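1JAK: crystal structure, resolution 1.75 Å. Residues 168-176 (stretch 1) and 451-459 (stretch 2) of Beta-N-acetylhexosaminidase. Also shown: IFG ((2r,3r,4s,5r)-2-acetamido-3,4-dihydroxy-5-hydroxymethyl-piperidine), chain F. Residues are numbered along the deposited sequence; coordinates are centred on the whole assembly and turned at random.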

# COMPACT_ATOMS: atom_id res chain seq x y z
N ARG A 168 4.24 -13.61 8.53
CA ARG A 168 4.34 -14.98 8.02
C ARG A 168 5.78 -15.25 7.57
O ARG A 168 6.35 -16.30 7.89
CB ARG A 168 3.32 -15.20 6.90
CG ARG A 168 1.93 -15.57 7.44
CD ARG A 168 1.52 -14.74 8.66
NE ARG A 168 0.21 -15.16 9.18
CZ ARG A 168 -0.96 -14.74 8.70
NH1 ARG A 168 -1.00 -13.85 7.71
NH2 ARG A 168 -2.09 -15.23 9.19
N HIS A 169 6.35 -14.32 6.82
CA HIS A 169 7.76 -14.40 6.46
C HIS A 169 8.26 -12.98 6.73
O HIS A 169 7.63 -12.01 6.32
CB HIS A 169 8.00 -14.77 5.00
CG HIS A 169 7.89 -16.24 4.73
ND1 HIS A 169 6.74 -16.82 4.25
CD2 HIS A 169 8.78 -17.25 4.89
CE1 HIS A 169 6.92 -18.13 4.12
NE2 HIS A 169 8.15 -18.41 4.50
N PHE A 170 9.37 -12.87 7.44
CA PHE A 170 9.92 -11.56 7.76
C PHE A 170 10.69 -10.97 6.59
O PHE A 170 11.38 -11.67 5.86
CB PHE A 170 10.85 -11.67 8.97
CG PHE A 170 11.45 -10.36 9.40
CD1 PHE A 170 10.64 -9.35 9.92
CD2 PHE A 170 12.82 -10.13 9.27
CE1 PHE A 170 11.20 -8.12 10.31
CE2 PHE A 170 13.38 -8.91 9.65
CZ PHE A 170 12.57 -7.91 10.17
N PHE A 171 10.55 -9.66 6.42
CA PHE A 171 11.27 -8.93 5.39
C PHE A 171 11.93 -7.76 6.11
O PHE A 171 11.26 -7.02 6.83
CB PHE A 171 10.32 -8.44 4.29
CG PHE A 171 9.76 -9.56 3.45
CD1 PHE A 171 8.61 -10.24 3.84
CD2 PHE A 171 10.44 -9.97 2.31
CE1 PHE A 171 8.15 -11.33 3.10
CE2 PHE A 171 9.98 -11.06 1.56
CZ PHE A 171 8.83 -11.74 1.96
N GLY A 172 13.24 -7.63 5.93
CA GLY A 172 13.98 -6.57 6.59
C GLY A 172 13.71 -5.18 6.08
O GLY A 172 13.00 -5.00 5.09
N VAL A 173 14.29 -4.19 6.74
CA VAL A 173 14.10 -2.80 6.36
C VAL A 173 14.34 -2.56 4.87
O VAL A 173 13.50 -1.96 4.19
CB VAL A 173 15.04 -1.87 7.17
CG1 VAL A 173 14.98 -0.44 6.62
CG2 VAL A 173 14.62 -1.87 8.63
N ASP A 174 15.47 -3.03 4.34
CA ASP A 174 15.76 -2.82 2.93
C ASP A 174 14.75 -3.46 1.99
O ASP A 174 14.45 -2.92 0.93
CB ASP A 174 17.18 -3.29 2.59
CG ASP A 174 18.24 -2.40 3.20
OD1 ASP A 174 17.94 -1.22 3.49
OD2 ASP A 174 19.38 -2.88 3.39
N GLU A 175 14.23 -4.62 2.38
CA GLU A 175 13.24 -5.29 1.53
C GLU A 175 11.92 -4.54 1.61
O GLU A 175 11.18 -4.48 0.63
CB GLU A 175 13.09 -6.75 1.97
CG GLU A 175 14.39 -7.52 1.81
CD GLU A 175 14.31 -8.96 2.28
OE1 GLU A 175 13.81 -9.20 3.40
OE2 GLU A 175 14.78 -9.84 1.54
N VAL A 176 11.62 -3.95 2.76
CA VAL A 176 10.40 -3.18 2.90
C VAL A 176 10.54 -1.88 2.10
O VAL A 176 9.58 -1.43 1.48
CB VAL A 176 10.09 -2.86 4.38
CG1 VAL A 176 8.90 -1.91 4.48
CG2 VAL A 176 9.78 -4.16 5.12
N THR A 451 3.08 -17.92 1.69
CA THR A 451 3.81 -18.61 0.62
C THR A 451 4.96 -17.84 -0.03
O THR A 451 5.60 -18.36 -0.95
CB THR A 451 2.85 -19.00 -0.53
OG1 THR A 451 2.48 -17.83 -1.27
CG2 THR A 451 1.59 -19.65 0.03
N LEU A 452 5.23 -16.63 0.44
CA LEU A 452 6.27 -15.79 -0.15
C LEU A 452 7.41 -15.51 0.82
O LEU A 452 7.20 -14.96 1.89
CB LEU A 452 5.64 -14.48 -0.62
CG LEU A 452 4.32 -14.71 -1.38
CD1 LEU A 452 3.62 -13.38 -1.62
CD2 LEU A 452 4.60 -15.42 -2.70
N SER A 453 8.63 -15.88 0.43
CA SER A 453 9.79 -15.69 1.29
C SER A 453 10.89 -14.78 0.76
O SER A 453 11.88 -14.53 1.46
CB SER A 453 10.38 -17.06 1.65
OG SER A 453 10.72 -17.79 0.49
N ASP A 454 10.76 -14.28 -0.47
CA ASP A 454 11.78 -13.38 -0.98
C ASP A 454 11.16 -12.26 -1.82
O ASP A 454 10.04 -12.39 -2.32
CB ASP A 454 12.85 -14.14 -1.78
CG ASP A 454 12.34 -14.69 -3.08
OD1 ASP A 454 11.87 -13.89 -3.92
OD2 ASP A 454 12.43 -15.92 -3.27
N PRO A 455 11.88 -11.14 -1.97
CA PRO A 455 11.41 -9.98 -2.73
C PRO A 455 10.90 -10.27 -4.14
O PRO A 455 9.94 -9.65 -4.59
CB PRO A 455 12.62 -9.05 -2.73
CG PRO A 455 13.23 -9.33 -1.40
CD PRO A 455 13.17 -10.84 -1.33
N ASP A 456 11.55 -11.20 -4.84
CA ASP A 456 11.12 -11.53 -6.20
C ASP A 456 9.76 -12.20 -6.21
O ASP A 456 8.96 -12.00 -7.13
CB ASP A 456 12.15 -12.43 -6.89
CG ASP A 456 13.48 -11.73 -7.12
OD1 ASP A 456 13.49 -10.48 -7.19
OD2 ASP A 456 14.51 -12.43 -7.24
N GLN A 457 9.48 -13.01 -5.19
CA GLN A 457 8.19 -13.68 -5.10
C GLN A 457 7.11 -12.64 -4.78
O GLN A 457 5.97 -12.75 -5.25
CB GLN A 457 8.22 -14.77 -4.03
CG GLN A 457 9.24 -15.86 -4.32
CD GLN A 457 9.22 -16.98 -3.30
OE1 GLN A 457 9.02 -16.74 -2.12
NE2 GLN A 457 9.46 -18.20 -3.76
N LEU A 458 7.46 -11.64 -3.98
CA LEU A 458 6.51 -10.59 -3.66
C LEU A 458 6.12 -9.90 -4.97
O LEU A 458 4.94 -9.62 -5.21
CB LEU A 458 7.12 -9.56 -2.71
CG LEU A 458 7.49 -10.03 -1.30
CD1 LEU A 458 8.03 -8.85 -0.51
CD2 LEU A 458 6.27 -10.63 -0.61
N ASP A 459 7.10 -9.62 -5.82
CA ASP A 459 6.83 -8.95 -7.09
C ASP A 459 5.90 -9.76 -8.00
O ASP A 459 4.96 -9.22 -8.57
CB ASP A 459 8.13 -8.67 -7.87
CG ASP A 459 8.95 -7.54 -7.28
OD1 ASP A 459 8.37 -6.63 -6.64
OD2 ASP A 459 10.18 -7.55 -7.46
N1 IFG F . -7.00 -14.33 6.00
C2 IFG F . -6.16 -13.80 7.10
C3 IFG F . -4.67 -13.43 6.71
C4 IFG F . -4.03 -14.41 5.71
C5 IFG F . -4.97 -14.57 4.51
C6 IFG F . -4.47 -15.48 3.40
C7 IFG F . -7.24 -11.59 6.89
C8 IFG F . -7.88 -10.33 7.39
C9 IFG F . -6.36 -15.08 4.91
N2 IFG F . -6.82 -12.61 7.70
O7 IFG F . -7.10 -11.69 5.68
O3 IFG F . -3.88 -13.36 7.89
O4 IFG F . -3.88 -15.68 6.35
O6 IFG F . -5.11 -15.19 2.16
O HOH W 1 11.36 -13.97 4.47
O HOH W 2 13.79 -12.06 1.99

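Each stretch is a loop that runs into the first turn of a helix, and the two lie close without a single direct hydrogen bond between them. The backbones come nearest at His169 and Ser453, whose CA atoms are 5.7 Å apart, widen to 7.8 Å between the CA atoms of Phe171 and Asp454 and close to 6.6 Å between those of Glu175 and Pro455. Both helix starts are secured locally. Gly172 is the N-cap of the first, with its N donating to Glu175 OE1 at 3.0 Å. Asp454 caps the second: its OD1 accepts from Gln457 N at 2.8 Å, while Gln457 OE1 reaches back to accept from Ser453 N at 2.7 Å.

Phe171 fills the space between the backbones. Leu458 CD1 lies over one face of the Phe171 ring, 3.9 Å from the centroid, a CH-pi contact, while the ring edge meets main chain, with Phe171 CZ 3.6 Å from Leu452 O and Phe171 CE2 3.8 Å from Asp454 C. His169 repeats the theme on a smaller scale: Ser453 CB sits over the His169 ring, 3.9 Å from the centroid. His169 ND1 comes within 3.0 Å of Leu452 O, but the angle is poor for a hydrogen bond, and ND1 is satisfied by a residue just outside the stretches.

At the solvent-accessible side, Glu175 OE2 packs 3.4 Å from Pro455 CG. Polar links here pass through water. Water 1 donates to Phe170 O and Ser453 O, and water 2 to Glu175 OE2 and Ser453 O, so one carbonyl serves both bridges.

Arg168 starts toward the second stretch, but its end leads away to the ligand, where Arg168 NH1 and NH2 each donate to IFG O3 at 2.9 Å. The rule is economical: rings pack against carbon and backbone, and water joins the polar atoms.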